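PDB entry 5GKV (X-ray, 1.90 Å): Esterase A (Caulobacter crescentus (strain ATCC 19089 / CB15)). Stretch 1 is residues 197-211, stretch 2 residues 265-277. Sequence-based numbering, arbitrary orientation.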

# COMPACT_ATOMS: atom_id res chain seq x y z
N ASP A 197 3.30 15.00 -10.55
CA ASP A 197 3.84 14.25 -11.67
C ASP A 197 2.88 13.19 -12.20
O ASP A 197 3.04 12.75 -13.36
CB ASP A 197 5.15 13.56 -11.28
CG ASP A 197 6.30 14.54 -11.03
OD1 ASP A 197 6.13 15.77 -11.22
OD2 ASP A 197 7.38 14.09 -10.62
N ILE A 198 1.91 12.75 -11.41
CA ILE A 198 1.12 11.58 -11.79
C ILE A 198 -0.38 11.87 -11.69
O ILE A 198 -1.10 11.76 -12.69
CB ILE A 198 1.49 10.36 -10.93
CG1 ILE A 198 2.97 9.99 -11.15
CG2 ILE A 198 0.56 9.19 -11.25
CD1 ILE A 198 3.46 8.77 -10.35
N CYS A 199 -0.85 12.24 -10.50
CA CYS A 199 -2.30 12.27 -10.28
C CYS A 199 -2.97 13.47 -10.93
O CYS A 199 -4.03 13.32 -11.55
CB CYS A 199 -2.60 12.22 -8.78
SG CYS A 199 -2.06 10.61 -8.13
N GLU A 200 -2.38 14.66 -10.82
CA GLU A 200 -2.96 15.80 -11.55
C GLU A 200 -2.91 15.60 -13.06
O GLU A 200 -3.97 15.71 -13.70
CB GLU A 200 -2.29 17.10 -11.10
CG GLU A 200 -2.92 17.69 -9.83
CD GLU A 200 -2.14 18.87 -9.25
OE1 GLU A 200 -1.12 19.29 -9.85
OE2 GLU A 200 -2.56 19.38 -8.18
N PRO A 201 -1.78 15.27 -13.69
CA PRO A 201 -1.80 15.13 -15.16
C PRO A 201 -2.70 14.03 -15.66
O PRO A 201 -3.31 14.17 -16.72
CB PRO A 201 -0.33 14.85 -15.51
CG PRO A 201 0.44 15.29 -14.35
CD PRO A 201 -0.42 15.13 -13.15
N LEU A 202 -2.80 12.91 -14.93
CA LEU A 202 -3.55 11.76 -15.41
C LEU A 202 -4.97 11.68 -14.84
O LEU A 202 -5.69 10.74 -15.16
CB LEU A 202 -2.77 10.47 -15.10
CG LEU A 202 -1.44 10.34 -15.86
CD1 LEU A 202 -0.66 9.08 -15.48
CD2 LEU A 202 -1.68 10.38 -17.37
N GLY A 203 -5.38 12.66 -14.02
CA GLY A 203 -6.69 12.65 -13.40
C GLY A 203 -6.97 11.45 -12.52
O GLY A 203 -8.03 10.82 -12.63
N LEU A 204 -6.03 11.10 -11.64
CA LEU A 204 -6.20 9.98 -10.72
C LEU A 204 -6.70 10.50 -9.38
O LEU A 204 -6.10 11.41 -8.80
CB LEU A 204 -4.89 9.21 -10.52
CG LEU A 204 -4.31 8.61 -11.81
CD1 LEU A 204 -2.97 7.97 -11.56
CD2 LEU A 204 -5.25 7.58 -12.40
N ASP A 205 -7.79 9.91 -8.87
CA ASP A 205 -8.34 10.32 -7.58
C ASP A 205 -7.62 9.55 -6.47
O ASP A 205 -8.15 8.63 -5.85
CB ASP A 205 -9.86 10.09 -7.55
CG ASP A 205 -10.55 10.96 -6.54
OD1 ASP A 205 -9.88 11.82 -5.91
OD2 ASP A 205 -11.78 10.83 -6.39
N LEU A 206 -6.37 9.97 -6.24
CA LEU A 206 -5.45 9.30 -5.33
C LEU A 206 -4.56 10.36 -4.71
O LEU A 206 -4.06 11.24 -5.41
CB LEU A 206 -4.62 8.24 -6.08
CG LEU A 206 -3.31 7.82 -5.39
CD1 LEU A 206 -3.58 6.99 -4.12
CD2 LEU A 206 -2.37 7.08 -6.36
N TRP A 207 -4.38 10.27 -3.39
CA TRP A 207 -3.79 11.34 -2.60
C TRP A 207 -2.93 10.77 -1.49
O TRP A 207 -3.32 9.81 -0.82
CB TRP A 207 -4.87 12.21 -1.95
CG TRP A 207 -5.95 12.67 -2.86
CD1 TRP A 207 -6.95 11.92 -3.41
CD2 TRP A 207 -6.18 14.02 -3.30
NE1 TRP A 207 -7.77 12.70 -4.19
CE2 TRP A 207 -7.32 14.00 -4.14
CE3 TRP A 207 -5.53 15.24 -3.07
CZ2 TRP A 207 -7.83 15.14 -4.74
CZ3 TRP A 207 -6.03 16.38 -3.67
CH2 TRP A 207 -7.17 16.32 -4.50
N ILE A 208 -1.78 11.38 -1.25
CA ILE A 208 -1.05 11.20 0.01
C ILE A 208 -0.90 12.60 0.60
O ILE A 208 -0.19 13.44 0.03
CB ILE A 208 0.31 10.52 -0.19
CG1 ILE A 208 0.11 9.10 -0.77
CG2 ILE A 208 1.06 10.45 1.14
CD1 ILE A 208 1.44 8.36 -1.06
N GLY A 209 -1.59 12.84 1.71
CA GLY A 209 -1.81 14.20 2.18
C GLY A 209 -3.06 14.78 1.53
O GLY A 209 -3.02 15.25 0.39
N LEU A 210 -4.18 14.75 2.25
CA LEU A 210 -5.47 15.08 1.69
C LEU A 210 -5.93 16.44 2.16
O LEU A 210 -6.14 16.62 3.37
CB LEU A 210 -6.49 14.01 2.09
CG LEU A 210 -7.85 14.06 1.40
CD1 LEU A 210 -7.73 13.76 -0.09
CD2 LEU A 210 -8.79 13.06 2.11
N PRO A 211 -6.10 17.43 1.27
CA PRO A 211 -6.56 18.76 1.72
C PRO A 211 -7.96 18.70 2.32
O PRO A 211 -8.79 17.87 1.95
CB PRO A 211 -6.55 19.59 0.43
CG PRO A 211 -5.66 18.86 -0.51
CD PRO A 211 -5.80 17.40 -0.17
N ASN A 265 -1.53 6.48 5.13
CA ASN A 265 -2.64 7.44 5.09
C ASN A 265 -2.95 7.94 3.69
O ASN A 265 -3.54 9.02 3.53
CB ASN A 265 -2.38 8.62 6.04
CG ASN A 265 -1.51 9.70 5.43
OD1 ASN A 265 -0.62 9.41 4.61
ND2 ASN A 265 -1.75 10.95 5.82
N GLY A 266 -2.60 7.19 2.66
CA GLY A 266 -3.15 7.48 1.34
C GLY A 266 -4.66 7.35 1.34
O GLY A 266 -5.26 6.59 2.11
N HIS A 267 -5.29 8.12 0.45
CA HIS A 267 -6.73 8.06 0.19
C HIS A 267 -6.97 7.96 -1.30
O HIS A 267 -6.37 8.71 -2.08
CB HIS A 267 -7.43 9.31 0.74
CG HIS A 267 -7.53 9.34 2.23
ND1 HIS A 267 -6.46 9.68 3.03
CD2 HIS A 267 -8.56 9.07 3.07
CE1 HIS A 267 -6.83 9.61 4.30
NE2 HIS A 267 -8.10 9.24 4.35
N ALA A 268 -7.87 7.06 -1.71
CA ALA A 268 -8.07 6.85 -3.14
C ALA A 268 -9.41 6.17 -3.38
O ALA A 268 -10.05 5.67 -2.46
CB ALA A 268 -6.95 6.00 -3.75
N THR A 269 -9.78 6.11 -4.66
CA THR A 269 -10.83 5.22 -5.13
C THR A 269 -10.19 3.97 -5.74
O THR A 269 -9.01 3.96 -6.10
CB THR A 269 -11.71 5.88 -6.19
OG1 THR A 269 -10.92 6.10 -7.37
CG2 THR A 269 -12.30 7.20 -5.69
N ALA A 270 -11.00 2.92 -5.86
CA ALA A 270 -10.48 1.68 -6.45
C ALA A 270 -10.01 1.87 -7.89
O ALA A 270 -8.90 1.42 -8.22
CB ALA A 270 -11.54 0.58 -6.31
N PRO A 271 -10.76 2.54 -8.78
CA PRO A 271 -10.23 2.72 -10.14
C PRO A 271 -8.93 3.51 -10.20
O PRO A 271 -8.10 3.26 -11.09
CB PRO A 271 -11.37 3.47 -10.87
CG PRO A 271 -12.58 3.21 -10.06
CD PRO A 271 -12.12 3.10 -8.65
N ALA A 272 -8.75 4.50 -9.33
CA ALA A 272 -7.49 5.23 -9.33
C ALA A 272 -6.31 4.28 -9.12
O ALA A 272 -5.31 4.35 -9.85
CB ALA A 272 -7.51 6.33 -8.26
N LEU A 273 -6.44 3.36 -8.16
CA LEU A 273 -5.36 2.40 -7.92
C LEU A 273 -5.23 1.40 -9.06
O LEU A 273 -4.11 1.03 -9.44
CB LEU A 273 -5.58 1.66 -6.59
CG LEU A 273 -5.46 2.56 -5.35
CD1 LEU A 273 -6.03 1.84 -4.14
CD2 LEU A 273 -4.00 2.97 -5.11
N ALA A 274 -6.35 0.96 -9.62
CA ALA A 274 -6.29 -0.00 -10.71
C ALA A 274 -5.60 0.60 -11.93
O ALA A 274 -4.84 -0.08 -12.62
CB ALA A 274 -7.70 -0.51 -11.07
N ARG A 275 -5.85 1.89 -12.19
CA ARG A 275 -5.19 2.56 -13.31
C ARG A 275 -3.70 2.73 -13.04
O ARG A 275 -2.88 2.47 -13.93
CB ARG A 275 -5.85 3.91 -13.57
CG ARG A 275 -7.30 3.80 -14.05
CD ARG A 275 -7.94 5.17 -14.26
NE ARG A 275 -7.17 5.97 -15.19
CZ ARG A 275 -7.11 7.30 -15.18
NH1 ARG A 275 -7.80 7.99 -14.27
NH2 ARG A 275 -6.36 7.95 -16.07
N LEU A 276 -3.33 3.14 -11.82
CA LEU A 276 -1.91 3.33 -11.51
C LEU A 276 -1.15 2.02 -11.59
O LEU A 276 -0.10 1.93 -12.26
CB LEU A 276 -1.76 3.97 -10.12
CG LEU A 276 -0.31 4.26 -9.70
CD1 LEU A 276 0.34 5.27 -10.63
CD2 LEU A 276 -0.26 4.77 -8.27
N MET A 277 -1.65 0.97 -10.93
CA MET A 277 -1.01 -0.34 -11.05
C MET A 277 -1.11 -0.87 -12.47
O MET A 277 -0.24 -1.63 -12.90
CB MET A 277 -1.63 -1.34 -10.06
CG MET A 277 -1.50 -0.96 -8.60
SD MET A 277 0.20 -0.65 -8.05
CE MET A 277 0.76 -2.35 -7.90
O HOH W 1 -3.73 11.36 2.98

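The firmest polar link is the antiparallel pairing of Trp-207 with His-267, where two backbone hydrogen bonds close a ring: Trp-207 N donates to His-267 O at 2.8 Å, and His-267 N donates to Trp-207 O at 2.9 Å. The second is the straighter, with an N-H...O angle of 165° against 136°. The strand axes run at 167°, close to ideal antiparallel, and approach to 4.7 Å. Thr-269 N extends the ladder by donating to Asp-205 O (3.2 Å, 151°). That same oxygen lies 3.2 Å from Ala-268 CA in a CA-H...O contact, as expected beside a non-hydrogen-bonded pair such as Leu-206 with Ala-268.

At the other end of the contact, Arg-275 reaches the end of the first helix. Its NH2 donates to Leu-202 O at 3.0 Å (150°) and its NH1 to Gly-203 O at 3.3 Å (137°), the longer and more bent of the two. Both carbonyls lie near the guanidinium plane, where its N-H groups point, while Leu-204 CD2 covers one face, 3.2 Å from NH1. Gly-203 adopts positive phi (60°) in a Schellman motif, a conformation that favours glycine.

Thr-269 also caps the second helix: its OG1 accepts a weak bond from Ala-272 N at 3.3 Å. Within the first stretch, Trp-207 NE1 donates almost linearly to Asp-205 OD1 (2.9 Å, 172°), tying the indole to the loop.

Packing completes the contact. Leu-206 and Ala-268 share a sheet face, with Leu-206 CD1 3.5 Å from Ala-268 CB; Leu-206 CD2 meets Leu-276 CD2 at 3.7 Å. Leu-276 CD1 also lies 4.0 Å from Ile-198 CG2, so this leucine touches both helix and strand of the first stretch. On the opposite sheet face, which carries Trp-207 and His-267, Leu-210 CD2 sits 4.1 Å from the centroid of the His-267 ring, 17° off its normal, a CH-pi contact.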